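Local coordinates for HTLV-2 integrase catalytic core domain (Human T-cell leukemia virus 2, PDB 6QBT), which forms the catalytic core domain of a retroviral integrase, the enzyme that probably inserts viral DNA into the host genome by magnesium-dependent strand transfer, at residues L26-D31 with E106-I111; G35-S40 with G110-L115; S40-E45 with F54-S59; I58-K63 with K134-L139; N146-G149 with Q154-H157. All coordinates share one frame; numbering follows the deposited sequence.

How the contacts relate
An integrase core shows how one sheet can be packed on both faces. Contacts 1 and 2 lie only about 5 Å apart, centre to centre, because the neighbouring strands 22-31 and 37-42 lean on successive turns of helix 104-122. Contact 3 lies across the sheet, where helix 47-61 covers the other face; contact 4 carries the end of that helix past the sheet edge to helix 128-142. Contact 5, about 24 Å from contact 3 between centres, closes the C-terminal end of the modelled chain, and Leu61 O and His156 NE2, 2.8 Å apart, tie it to contact 4. The magnesium held by Asp13 and Asp70 lies about 8 Å from the side chain of Asn109 in contact 1.

Contact 1 of 5, residues L26-D31 with E106-I111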
# COMPACT_ATOMS: atom_id res chain seq x y z
N LEU A 26 -1.11 15.91 -13.39
CA LEU A 26 -1.38 15.55 -12.03
C LEU A 26 -2.90 15.42 -11.90
O LEU A 26 -3.63 16.41 -12.04
CB LEU A 26 -0.83 16.61 -11.08
CG LEU A 26 0.66 16.52 -10.71
CD1 LEU A 26 1.59 15.88 -11.72
CD2 LEU A 26 1.12 17.92 -10.45
N HIS A 27 -3.37 14.20 -11.70
CA HIS A 27 -4.77 13.96 -11.41
C HIS A 27 -4.91 14.00 -9.88
O HIS A 27 -4.30 13.18 -9.16
CB HIS A 27 -5.18 12.59 -11.89
CG HIS A 27 -5.21 12.42 -13.36
ND1 HIS A 27 -4.06 12.35 -14.13
CD2 HIS A 27 -6.24 12.21 -14.21
CE1 HIS A 27 -4.39 12.16 -15.39
NE2 HIS A 27 -5.71 12.07 -15.47
N VAL A 28 -5.72 14.94 -9.40
CA VAL A 28 -5.80 15.32 -8.00
C VAL A 28 -7.24 15.12 -7.51
O VAL A 28 -8.17 15.63 -8.10
CB VAL A 28 -5.40 16.81 -7.84
CG1 VAL A 28 -5.62 17.31 -6.41
CG2 VAL A 28 -3.96 17.04 -8.28
N TRP A 29 -7.41 14.39 -6.43
CA TRP A 29 -8.73 14.27 -5.79
C TRP A 29 -8.57 14.71 -4.37
O TRP A 29 -7.58 14.35 -3.72
CB TRP A 29 -9.23 12.81 -5.80
CG TRP A 29 -9.57 12.36 -7.14
CD1 TRP A 29 -8.78 11.64 -8.01
CD2 TRP A 29 -10.79 12.59 -7.81
NE1 TRP A 29 -9.45 11.40 -9.17
CE2 TRP A 29 -10.69 11.98 -9.08
CE3 TRP A 29 -11.96 13.28 -7.46
CZ2 TRP A 29 -11.73 12.05 -10.01
CZ3 TRP A 29 -12.99 13.32 -8.38
CH2 TRP A 29 -12.88 12.70 -9.64
N VAL A 30 -9.55 15.46 -3.87
CA VAL A 30 -9.46 15.92 -2.49
C VAL A 30 -10.83 15.85 -1.81
O VAL A 30 -11.84 16.24 -2.39
CB VAL A 30 -8.76 17.31 -2.40
CG1 VAL A 30 -9.33 18.26 -3.40
CG2 VAL A 30 -8.80 17.88 -0.99
N ASP A 31 -10.83 15.30 -0.59
CA ASP A 31 -12.04 15.19 0.17
C ASP A 31 -12.39 16.55 0.73
O ASP A 31 -11.54 17.20 1.34
CB ASP A 31 -11.84 14.20 1.29
CG ASP A 31 -13.11 13.88 1.99
OD1 ASP A 31 -13.55 14.67 2.84
OD2 ASP A 31 -13.69 12.84 1.66
N GLU A 106 -7.34 24.07 -6.19
CA GLU A 106 -6.25 25.03 -6.51
C GLU A 106 -5.26 25.19 -5.37
O GLU A 106 -4.06 25.18 -5.57
CB GLU A 106 -6.79 26.42 -6.86
CG GLU A 106 -7.28 26.58 -8.29
CD GLU A 106 -7.52 28.04 -8.66
OE1 GLU A 106 -7.95 28.84 -7.78
OE2 GLU A 106 -7.28 28.37 -9.85
N ARG A 107 -5.80 25.35 -4.18
CA ARG A 107 -5.02 25.52 -3.00
C ARG A 107 -4.27 24.19 -2.75
O ARG A 107 -3.07 24.23 -2.46
CB ARG A 107 -5.92 25.94 -1.86
CG ARG A 107 -5.23 26.13 -0.53
CD ARG A 107 -6.14 26.71 0.56
NE ARG A 107 -7.35 25.89 0.79
CZ ARG A 107 -8.56 26.15 0.27
NH1 ARG A 107 -8.79 27.21 -0.53
NH2 ARG A 107 -9.56 25.32 0.55
N THR A 108 -4.95 23.04 -2.90
CA THR A 108 -4.28 21.76 -2.76
C THR A 108 -3.19 21.52 -3.84
O THR A 108 -2.09 21.07 -3.52
CB THR A 108 -5.28 20.58 -2.76
OG1 THR A 108 -6.21 20.74 -1.69
CG2 THR A 108 -4.53 19.25 -2.57
N ASN A 109 -3.48 21.86 -5.10
CA ASN A 109 -2.46 21.86 -6.16
C ASN A 109 -1.22 22.61 -5.74
O ASN A 109 -0.11 22.09 -5.88
CB ASN A 109 -2.98 22.52 -7.43
CG ASN A 109 -4.07 21.71 -8.13
OD1 ASN A 109 -4.27 20.52 -7.85
ND2 ASN A 109 -4.76 22.34 -9.07
N GLY A 110 -1.41 23.82 -5.22
CA GLY A 110 -0.31 24.69 -4.83
C GLY A 110 0.52 24.10 -3.71
O GLY A 110 1.74 24.17 -3.72
N ILE A 111 -0.14 23.47 -2.75
CA ILE A 111 0.58 22.87 -1.63
C ILE A 111 1.38 21.64 -2.13
O ILE A 111 2.58 21.46 -1.80
CB ILE A 111 -0.38 22.53 -0.47
CG1 ILE A 111 -1.01 23.82 0.08
CG2 ILE A 111 0.36 21.78 0.64
CD1 ILE A 111 -2.32 23.59 0.78
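Val28 and Val30, two residues apart on strand 26-31, turn their side chains to the same face of the sheet and meet Asn109 and Thr108 of helix 106-111. The two segments run at 119° to each other, with axes 9.4 Å apart, a spacing that small side chains can bridge. Val28 meets the amide of Asn109 through its oxygen: OD1 of Asn109 lies 3.5 Å from CG2 of Val28 and 3.8 Å from CG1 of Val28, so that the oxygen rests against both methyls of the fork. Asn109 does not leave its helix pointing straight at the strand; with CG anti to the carbonyl carbon (chi1 -69°), its amide swings round to present the oxygen. The two side chains meet at a slant.

Thr108 works differently. Its methyl faces Val28, with CG2 of Thr108 4.4 Å from CG1 of Val28, while its hydroxyl passes Val30, where OG1 of Thr108 stands 3.9 Å from CG2 of Val30. Val30 and Thr108 run past one another in opposite directions. The hydroxyl is hydrogen-bonded back to the carbonyl oxygen of Leu104, one turn earlier in the helix, and so satisfies its polarity locally. Val28 also pairs through its backbone with Asp13, which links this strand to one that carries a magnesium ligand; the side chain of Asn109 is about 8 Å from the metal. Across the interface, then, adhesion rests on van der Waals contact of valine methyls with an amide oxygen, a hydroxyl and a threonine methyl, a chemistry that holds a helix against a sheet without requiring a fixed donor–acceptor geometry.

Contact 2 of 5, residues G35-S40 with G110-L115; sequences GAVSVS and GIIKNL
Strand 37-40 and helix 110-115 come closest at Val39 and Ile112, whose CA atoms are 8.6 Å apart, a gap that side chains alone must fill. One side chain does so. Ile112 reaches from the helix with its terminal methyl, and CD1 of Ile112 touches two valines of alternate strand positions: CG1 of Val39 at 4.3 Å and CG1 of Val37 at 4.5 Å. Both torsions of the isoleucine are near -60° (chi1 -69°, chi2 -63°), a bent shape that brings CD1 up to both valines. Ser38, between them, projects to the other face of the sheet, following the alternation of a strand.

The three residues that touch are all buried and apolar, and the distances are those of relaxed hydrocarbon packing. Leu136 and Leu139 of helix 128-142 extend the same apolar layer, Leu136 against Val39 and Leu139 against Val37 and Ile112. Nearby, Lys113 turns its ammonium toward strand 9-19, where it binds His16 O and Thr15 OG1. A helix laid by aliphatic side chains over a mixed sheet that has 37-42 as one of its edge strands is characteristic of the RNase H-like fold of the integrase core.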
# COMPACT_ATOMS: atom_id res chain seq x y z
N GLY A 35 -10.03 17.27 3.86
CA GLY A 35 -8.93 17.83 3.08
C GLY A 35 -7.93 16.79 2.59
O GLY A 35 -6.94 17.17 1.98
N ALA A 36 -8.19 15.51 2.83
CA ALA A 36 -7.27 14.45 2.42
C ALA A 36 -7.18 14.34 0.90
O ALA A 36 -8.17 14.55 0.19
CB ALA A 36 -7.68 13.11 3.02
N VAL A 37 -5.98 13.98 0.43
CA VAL A 37 -5.62 14.12 -0.97
C VAL A 37 -5.18 12.83 -1.58
O VAL A 37 -4.45 12.09 -0.95
CB VAL A 37 -4.40 15.07 -1.14
CG1 VAL A 37 -4.21 15.46 -2.59
CG2 VAL A 37 -4.59 16.31 -0.29
N SER A 38 -5.52 12.65 -2.86
CA SER A 38 -4.80 11.75 -3.76
C SER A 38 -4.26 12.51 -4.97
O SER A 38 -4.94 13.36 -5.53
CB SER A 38 -5.71 10.65 -4.27
OG SER A 38 -4.99 9.75 -5.09
N VAL A 39 -3.07 12.15 -5.42
CA VAL A 39 -2.55 12.70 -6.65
C VAL A 39 -1.85 11.59 -7.38
O VAL A 39 -1.10 10.85 -6.77
CB VAL A 39 -1.58 13.90 -6.40
CG1 VAL A 39 -0.69 13.67 -5.20
CG2 VAL A 39 -0.71 14.21 -7.63
N SER A 40 -2.09 11.50 -8.69
CA SER A 40 -1.41 10.57 -9.56
C SER A 40 -0.76 11.34 -10.67
O SER A 40 -1.42 12.16 -11.32
CB SER A 40 -2.40 9.61 -10.18
OG SER A 40 -3.04 8.88 -9.18
N GLY A 110 -1.41 23.82 -5.22
CA GLY A 110 -0.31 24.69 -4.83
C GLY A 110 0.52 24.10 -3.71
O GLY A 110 1.74 24.17 -3.72
N ILE A 111 -0.14 23.47 -2.75
CA ILE A 111 0.58 22.87 -1.63
C ILE A 111 1.38 21.64 -2.13
O ILE A 111 2.58 21.46 -1.80
CB ILE A 111 -0.38 22.53 -0.47
CG1 ILE A 111 -1.01 23.82 0.08
CG2 ILE A 111 0.36 21.78 0.64
CD1 ILE A 111 -2.32 23.59 0.78
N ILE A 112 0.72 20.83 -2.97
CA ILE A 112 1.38 19.70 -3.61
C ILE A 112 2.62 20.16 -4.38
O ILE A 112 3.70 19.64 -4.12
CB ILE A 112 0.43 18.92 -4.54
CG1 ILE A 112 -0.63 18.19 -3.71
CG2 ILE A 112 1.20 17.91 -5.39
CD1 ILE A 112 -0.05 17.14 -2.77
N LYS A 113 2.46 21.16 -5.26
CA LYS A 113 3.57 21.62 -6.07
C LYS A 113 4.72 22.18 -5.25
O LYS A 113 5.87 21.94 -5.59
CB LYS A 113 3.11 22.61 -7.15
CG LYS A 113 2.26 21.94 -8.22
CD LYS A 113 1.83 22.89 -9.32
CE LYS A 113 0.83 22.16 -10.23
NZ LYS A 113 0.25 23.00 -11.33
N ASN A 114 4.43 22.89 -4.16
CA ASN A 114 5.50 23.37 -3.29
C ASN A 114 6.26 22.22 -2.63
O ASN A 114 7.49 22.28 -2.54
CB ASN A 114 5.00 24.36 -2.23
CG ASN A 114 4.82 25.78 -2.79
OD1 ASN A 114 4.66 26.00 -4.00
ND2 ASN A 114 4.84 26.74 -1.90
N LEU A 115 5.56 21.17 -2.19
CA LEU A 115 6.23 20.02 -1.58
C LEU A 115 7.03 19.25 -2.64
O LEU A 115 8.19 18.88 -2.40
CB LEU A 115 5.24 19.09 -0.87
CG LEU A 115 4.76 19.59 0.50
CD1 LEU A 115 3.54 18.80 0.95
CD2 LEU A 115 5.89 19.55 1.54

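Contact 3 of 5, residues S40-E45 with F54-S59; sequences SCKKKE and FLQAIS
Direct polar contact comes first, between Ser40 of strand 40-42 and Gln56 of helix 54-59. The serine hydroxyl donates to the glutamine oxygen, with OG of Ser40 2.4 Å from OE1 of Gln56. The separation is very short, so its exact geometry is doubtful. Gln56 reaches across because its chain is extended beyond CG (chi2 165°), which carries the amide to the strand.

The second kind of interaction runs through water. One water molecule accepts from both the ammonium and the amide, 3.1 Å from NZ of Lys42 and 3.3 Å from NE2 of Gln56, and donates weakly to the backbone oxygen of Cys41. The lysine and the glutamine approach from opposite directions, and NZ of Lys42 stays 3.8 Å from OE1 of Gln56, so the water supplies the closer link. Lys42 bends at chi2 (-66°) on its way to the helix, and its ammonium is also hydrogen-bonded to Ser52, one turn earlier than Gln56.

Within the helix, OG of Ser59 turns back to donate to the backbone oxygen of Gln56, at 2.5 Å and with the donor tilted from the carbonyl plane. Apolar packing is found on another side, where CD1 of Ile58 sits 3.7 Å above the ring plane of Phe54, over its centre; the same phenylalanine meets Trp29 of the sheet. Strand 37-42, helix 47-61 and strand 66-68 form a beta-alpha-beta crossover that passes over two intervening strands, and these polar links join the first strand of the crossover to its helix, as expected of an RNase H-like core.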
# COMPACT_ATOMS: atom_id res chain seq x y z
N SER A 40 -2.09 11.50 -8.69
CA SER A 40 -1.41 10.57 -9.56
C SER A 40 -0.76 11.34 -10.67
O SER A 40 -1.42 12.16 -11.32
CB SER A 40 -2.40 9.61 -10.18
OG SER A 40 -3.04 8.88 -9.18
N CYS A 41 0.53 11.07 -10.89
CA CYS A 41 1.26 11.67 -11.97
C CYS A 41 1.09 10.77 -13.21
O CYS A 41 1.40 9.60 -13.18
CB CYS A 41 2.73 11.84 -11.59
SG CYS A 41 3.67 12.75 -12.85
N LYS A 42 0.54 11.33 -14.27
CA LYS A 42 0.28 10.63 -15.50
C LYS A 42 0.86 11.47 -16.61
O LYS A 42 1.03 12.68 -16.44
CB LYS A 42 -1.24 10.48 -15.72
CG LYS A 42 -2.02 9.73 -14.65
CD LYS A 42 -1.60 8.27 -14.60
CE LYS A 42 -2.52 7.47 -13.68
NZ LYS A 42 -2.13 6.03 -13.60
N LYS A 43 1.13 10.84 -17.74
CA LYS A 43 1.59 11.53 -18.94
C LYS A 43 0.43 12.19 -19.71
O LYS A 43 0.64 13.13 -20.52
CB LYS A 43 2.38 10.56 -19.83
CG LYS A 43 3.73 10.14 -19.25
CD LYS A 43 4.31 8.95 -20.01
CE LYS A 43 5.72 8.58 -19.53
NZ LYS A 43 6.72 9.68 -19.69
N LYS A 44 -0.78 11.70 -19.46
CA LYS A 44 -1.95 12.06 -20.23
C LYS A 44 -3.15 12.19 -19.32
O LYS A 44 -3.08 11.81 -18.17
CB LYS A 44 -2.27 10.95 -21.24
CG LYS A 44 -1.08 10.43 -22.05
CD LYS A 44 -1.56 9.45 -23.11
CE LYS A 44 -2.07 10.22 -24.32
NZ LYS A 44 -3.22 9.58 -25.00
N GLU A 45 -4.24 12.70 -19.85
CA GLU A 45 -5.50 12.80 -19.13
C GLU A 45 -6.70 12.25 -19.94
O GLU A 45 -7.78 12.83 -19.88
CB GLU A 45 -5.74 14.23 -18.67
CG GLU A 45 -5.78 15.29 -19.75
CD GLU A 45 -5.91 16.68 -19.15
OE1 GLU A 45 -6.85 16.92 -18.35
OE2 GLU A 45 -5.07 17.55 -19.46
N PHE A 54 -8.39 7.58 -10.47
CA PHE A 54 -9.54 7.56 -9.59
C PHE A 54 -9.53 6.31 -8.72
O PHE A 54 -9.80 6.38 -7.52
CB PHE A 54 -10.82 7.70 -10.43
CG PHE A 54 -12.08 7.93 -9.63
CD1 PHE A 54 -12.09 8.70 -8.46
CD2 PHE A 54 -13.29 7.42 -10.11
CE1 PHE A 54 -13.28 8.92 -7.78
CE2 PHE A 54 -14.48 7.63 -9.42
CZ PHE A 54 -14.48 8.38 -8.25
N LEU A 55 -9.17 5.18 -9.32
CA LEU A 55 -8.91 3.94 -8.55
C LEU A 55 -7.74 4.07 -7.57
O LEU A 55 -7.84 3.55 -6.47
CB LEU A 55 -8.67 2.73 -9.46
CG LEU A 55 -9.91 2.29 -10.25
CD1 LEU A 55 -9.53 1.39 -11.44
CD2 LEU A 55 -10.91 1.59 -9.36
N GLN A 56 -6.64 4.71 -7.96
CA GLN A 56 -5.56 4.97 -7.01
C GLN A 56 -6.08 5.76 -5.81
O GLN A 56 -5.85 5.38 -4.67
CB GLN A 56 -4.40 5.69 -7.67
CG GLN A 56 -3.61 4.74 -8.56
CD GLN A 56 -2.65 5.41 -9.54
OE1 GLN A 56 -2.77 6.60 -9.86
NE2 GLN A 56 -1.70 4.63 -10.02
N ALA A 57 -6.81 6.84 -6.08
CA ALA A 57 -7.43 7.66 -5.03
C ALA A 57 -8.35 6.88 -4.07
O ALA A 57 -8.29 7.03 -2.83
CB ALA A 57 -8.21 8.78 -5.68
N ILE A 58 -9.21 6.06 -4.66
CA ILE A 58 -10.12 5.24 -3.89
C ILE A 58 -9.36 4.20 -3.07
O ILE A 58 -9.67 4.02 -1.90
CB ILE A 58 -11.18 4.60 -4.80
CG1 ILE A 58 -12.15 5.71 -5.27
CG2 ILE A 58 -11.92 3.49 -4.08
CD1 ILE A 58 -12.99 5.34 -6.48
N SER A 59 -8.31 3.60 -3.62
CA SER A 59 -7.51 2.67 -2.80
C SER A 59 -6.88 3.33 -1.58
O SER A 59 -6.68 2.70 -0.57
CB SER A 59 -6.41 2.01 -3.61
OG SER A 59 -5.45 2.96 -4.02
O HOH W 1 0.15 6.78 -11.68

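Contact 4 of 5, residues I58-K63 with K134-L139; sequences ISLLGK and KALWTL
Leu60 of helix 58-61 fills the tight part of this contact, its two methyls dividing the work between Trp137 and Leu136 of helix 134-139. CD1 of Leu60 lies 3.6 Å from CZ2 of Trp137 and 3.7 Å from its CH2, against the benzene half of the indole. With CG anti to the backbone N (chi1 -179°), the leucine stretches out from its helix toward the partner, while the indole of Trp137 starts out beside the contact and only its six-membered ring reaches in. The side chains of Leu60 and Trp137 pass one another in opposite directions.

The looser part is the other methyl, with CD2 of Leu60 4.3 Å from CD1 of Leu136. The backbones stand well apart, 10.4 Å between the CA atoms of Leu60 and Trp137, so only side-chain ends meet, and all three touching residues are partly exposed. Trp153 of helix 152-156 meets both Leu60 and Trp137. Ser59 packs on Trp137 of the third subunit, while Trp137 packs on Ser59 of the second subunit, so that the edge of this contact belongs to the trimer interface.

Helix 134-139 braces its own backbone at Thr138, which sends both N and OG1 to the carbonyl oxygen of Lys134. OG1 of Thr138 is 2.7 Å from O of Lys134 and approaches above the carbonyl plane, on the face opposite to N. The cross-helix grip, by contrast, is apolar: Leu60 meets Trp137 and Leu136 across a wide gap, giving contact without directional bonds and leaving the helices' polar links to other partners.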
# COMPACT_ATOMS: atom_id res chain seq x y z
N ILE A 58 -9.21 6.06 -4.66
CA ILE A 58 -10.12 5.24 -3.89
C ILE A 58 -9.36 4.20 -3.07
O ILE A 58 -9.67 4.02 -1.90
CB ILE A 58 -11.18 4.60 -4.80
CG1 ILE A 58 -12.15 5.71 -5.27
CG2 ILE A 58 -11.92 3.49 -4.08
CD1 ILE A 58 -12.99 5.34 -6.48
N SER A 59 -8.31 3.60 -3.62
CA SER A 59 -7.51 2.67 -2.80
C SER A 59 -6.88 3.33 -1.58
O SER A 59 -6.68 2.70 -0.57
CB SER A 59 -6.41 2.01 -3.61
OG SER A 59 -5.45 2.96 -4.02
N LEU A 60 -6.54 4.60 -1.70
CA LEU A 60 -5.88 5.32 -0.64
C LEU A 60 -6.88 5.94 0.34
O LEU A 60 -6.63 5.94 1.54
CB LEU A 60 -5.01 6.40 -1.27
CG LEU A 60 -4.20 7.26 -0.32
CD1 LEU A 60 -3.03 6.46 0.25
CD2 LEU A 60 -3.77 8.52 -1.07
N LEU A 61 -7.99 6.46 -0.18
CA LEU A 61 -8.97 7.22 0.61
C LEU A 61 -10.31 6.54 0.95
O LEU A 61 -10.98 6.98 1.86
CB LEU A 61 -9.29 8.52 -0.11
CG LEU A 61 -8.11 9.45 -0.42
CD1 LEU A 61 -8.60 10.68 -1.19
CD2 LEU A 61 -7.38 9.89 0.85
N GLY A 62 -10.67 5.48 0.23
CA GLY A 62 -11.98 4.83 0.33
C GLY A 62 -12.87 5.33 -0.77
O GLY A 62 -12.53 6.28 -1.48
N LYS A 63 -14.03 4.70 -0.92
CA LYS A 63 -14.96 5.03 -2.01
C LYS A 63 -15.84 6.24 -1.66
O LYS A 63 -16.52 6.20 -0.65
CB LYS A 63 -15.84 3.82 -2.27
CG LYS A 63 -16.85 3.96 -3.39
CD LYS A 63 -17.65 2.68 -3.55
CE LYS A 63 -18.55 2.76 -4.75
NZ LYS A 63 -19.39 1.54 -4.85
N LYS A 134 6.45 11.32 -1.99
CA LYS A 134 6.80 11.91 -0.71
C LYS A 134 5.98 13.19 -0.47
O LYS A 134 5.56 13.44 0.65
CB LYS A 134 8.28 12.18 -0.64
CG LYS A 134 9.08 10.89 -0.62
CD LYS A 134 10.56 11.20 -0.51
CE LYS A 134 11.11 11.83 -1.79
NZ LYS A 134 12.59 11.83 -1.77
N ALA A 135 5.69 13.95 -1.52
CA ALA A 135 4.78 15.10 -1.39
C ALA A 135 3.41 14.64 -0.90
O ALA A 135 2.88 15.20 0.06
CB ALA A 135 4.65 15.87 -2.70
N LEU A 136 2.88 13.62 -1.57
CA LEU A 136 1.57 13.06 -1.24
C LEU A 136 1.44 12.59 0.24
O LEU A 136 0.54 13.01 0.98
CB LEU A 136 1.24 11.93 -2.23
CG LEU A 136 0.06 11.00 -1.95
CD1 LEU A 136 -1.19 11.84 -1.91
CD2 LEU A 136 -0.02 9.88 -2.98
N TRP A 137 2.36 11.74 0.65
CA TRP A 137 2.33 11.21 2.01
C TRP A 137 2.65 12.27 3.06
O TRP A 137 2.03 12.29 4.14
CB TRP A 137 3.25 9.98 2.13
CG TRP A 137 2.63 8.82 1.46
CD1 TRP A 137 2.81 8.42 0.17
CD2 TRP A 137 1.69 7.92 2.03
NE1 TRP A 137 2.05 7.30 -0.09
CE2 TRP A 137 1.33 6.98 1.03
CE3 TRP A 137 1.11 7.82 3.29
CZ2 TRP A 137 0.42 5.95 1.25
CZ3 TRP A 137 0.21 6.82 3.52
CH2 TRP A 137 -0.12 5.88 2.50
N THR A 138 3.57 13.17 2.75
CA THR A 138 3.88 14.28 3.63
C THR A 138 2.63 15.15 3.86
O THR A 138 2.31 15.49 5.01
CB THR A 138 5.05 15.15 3.10
OG1 THR A 138 6.26 14.36 3.04
CG2 THR A 138 5.31 16.37 4.01
N LEU A 139 1.92 15.51 2.80
CA LEU A 139 0.76 16.36 2.98
C LEU A 139 -0.34 15.67 3.81
O LEU A 139 -0.92 16.30 4.71
CB LEU A 139 0.21 16.81 1.63
CG LEU A 139 -1.01 17.75 1.63
CD1 LEU A 139 -0.76 19.03 2.42
CD2 LEU A 139 -1.39 18.07 0.21

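Contact 5 of 5, residues N146-G149 with Q154-H157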
# COMPACT_ATOMS: atom_id res chain seq x y z
N ASN A 146 -4.80 23.57 10.64
CA ASN A 146 -5.30 24.58 11.56
C ASN A 146 -6.78 24.78 11.42
O ASN A 146 -7.28 24.69 10.28
CB ASN A 146 -4.48 25.83 11.44
CG ASN A 146 -3.08 25.60 11.94
OD1 ASN A 146 -2.87 25.57 13.15
ND2 ASN A 146 -2.17 25.31 11.04
N PRO A 147 -7.36 25.43 12.44
CA PRO A 147 -7.50 25.18 13.89
C PRO A 147 -7.63 23.77 14.51
O PRO A 147 -7.49 23.67 15.73
CB PRO A 147 -8.70 26.05 14.26
CG PRO A 147 -9.61 25.82 13.11
CD PRO A 147 -8.74 25.65 11.90
N SER A 148 -7.84 22.72 13.72
CA SER A 148 -8.08 21.38 14.29
C SER A 148 -6.92 20.74 15.06
O SER A 148 -7.15 19.93 15.94
CB SER A 148 -8.51 20.41 13.19
OG SER A 148 -7.46 20.19 12.27
N GLY A 149 -5.69 21.07 14.70
CA GLY A 149 -4.52 20.35 15.21
C GLY A 149 -4.35 18.92 14.70
O GLY A 149 -3.58 18.16 15.26
N GLN A 154 -5.60 11.75 9.95
CA GLN A 154 -6.30 11.55 11.21
C GLN A 154 -7.77 11.91 11.07
O GLN A 154 -8.60 11.18 11.58
CB GLN A 154 -5.68 12.38 12.33
CG GLN A 154 -4.33 11.87 12.78
CD GLN A 154 -3.45 12.92 13.47
OE1 GLN A 154 -3.92 13.96 13.96
NE2 GLN A 154 -2.14 12.66 13.46
N ILE A 155 -8.08 13.00 10.37
CA ILE A 155 -9.49 13.39 10.19
C ILE A 155 -10.19 12.41 9.29
O ILE A 155 -11.34 12.07 9.53
CB ILE A 155 -9.66 14.82 9.66
CG1 ILE A 155 -9.16 15.82 10.72
CG2 ILE A 155 -11.14 15.15 9.39
CD1 ILE A 155 -9.10 17.24 10.23
N HIS A 156 -9.50 11.93 8.27
CA HIS A 156 -10.12 11.09 7.26
C HIS A 156 -10.43 9.68 7.74
O HIS A 156 -11.48 9.17 7.40
CB HIS A 156 -9.25 11.01 5.99
CG HIS A 156 -10.00 10.58 4.78
ND1 HIS A 156 -10.84 11.43 4.10
CD2 HIS A 156 -10.05 9.40 4.13
CE1 HIS A 156 -11.37 10.79 3.08
NE2 HIS A 156 -10.92 9.55 3.08
N HIS A 157 -9.53 9.07 8.53
CA HIS A 157 -9.54 7.62 8.81
C HIS A 157 -9.87 7.25 10.26
O HIS A 157 -10.45 8.06 11.00
CB HIS A 157 -8.16 7.00 8.44
CG HIS A 157 -7.91 6.91 6.96
ND1 HIS A 157 -8.70 6.15 6.11
CD2 HIS A 157 -6.97 7.48 6.18
CE1 HIS A 157 -8.25 6.27 4.87
NE2 HIS A 157 -7.20 7.08 4.88
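Ser148 and Ile155 supply the principal contact, in which a hydroxyl rests against a methyl. OG of Ser148 lies 3.9 Å from CD1 of Ile155, a van der Waals approach between a polar atom and the end of an aliphatic chain. The serine oxygen sits between its own backbone N and carbonyl carbon (chi1 66°) and is hydrogen-bonded by the backbone N of Lys150, so the hydroxyl serves the turn while its flank meets the isoleucine. Ile155 extends outward from helix 154-156 and also packs on Phe33 and Met145 of neighbouring loops.

A second approach joins two oxygens: O of Gly149 and OE1 of Gln154 are 4.4 Å apart. Neither can donate to the other, so this is proximity rather than a bond. Gly149 has positive phi (70°), a conformation that suits glycine. The backbone N of Gln154 is held by OG1 of Thr151.

Within segment 154-157, ring contacts form a third group, at the end of the helix. CD2 of His156 lies 3.6 Å above the plane of the His157 ring, offset toward its rim, so that the edge of one imidazole meets the face of the next. His157 also meets Trp153 edge-to-face. The ring of His156 is gripped at both nitrogens, ND1 by Ser34 OG and NE2 by Leu61 O. In the fold, the loop after helix 128-142 thus folds back on the short helix 152-156, which His156 in turn fastens to the end of helix 47-61 and to the loop between strands 22-31 and 37-42.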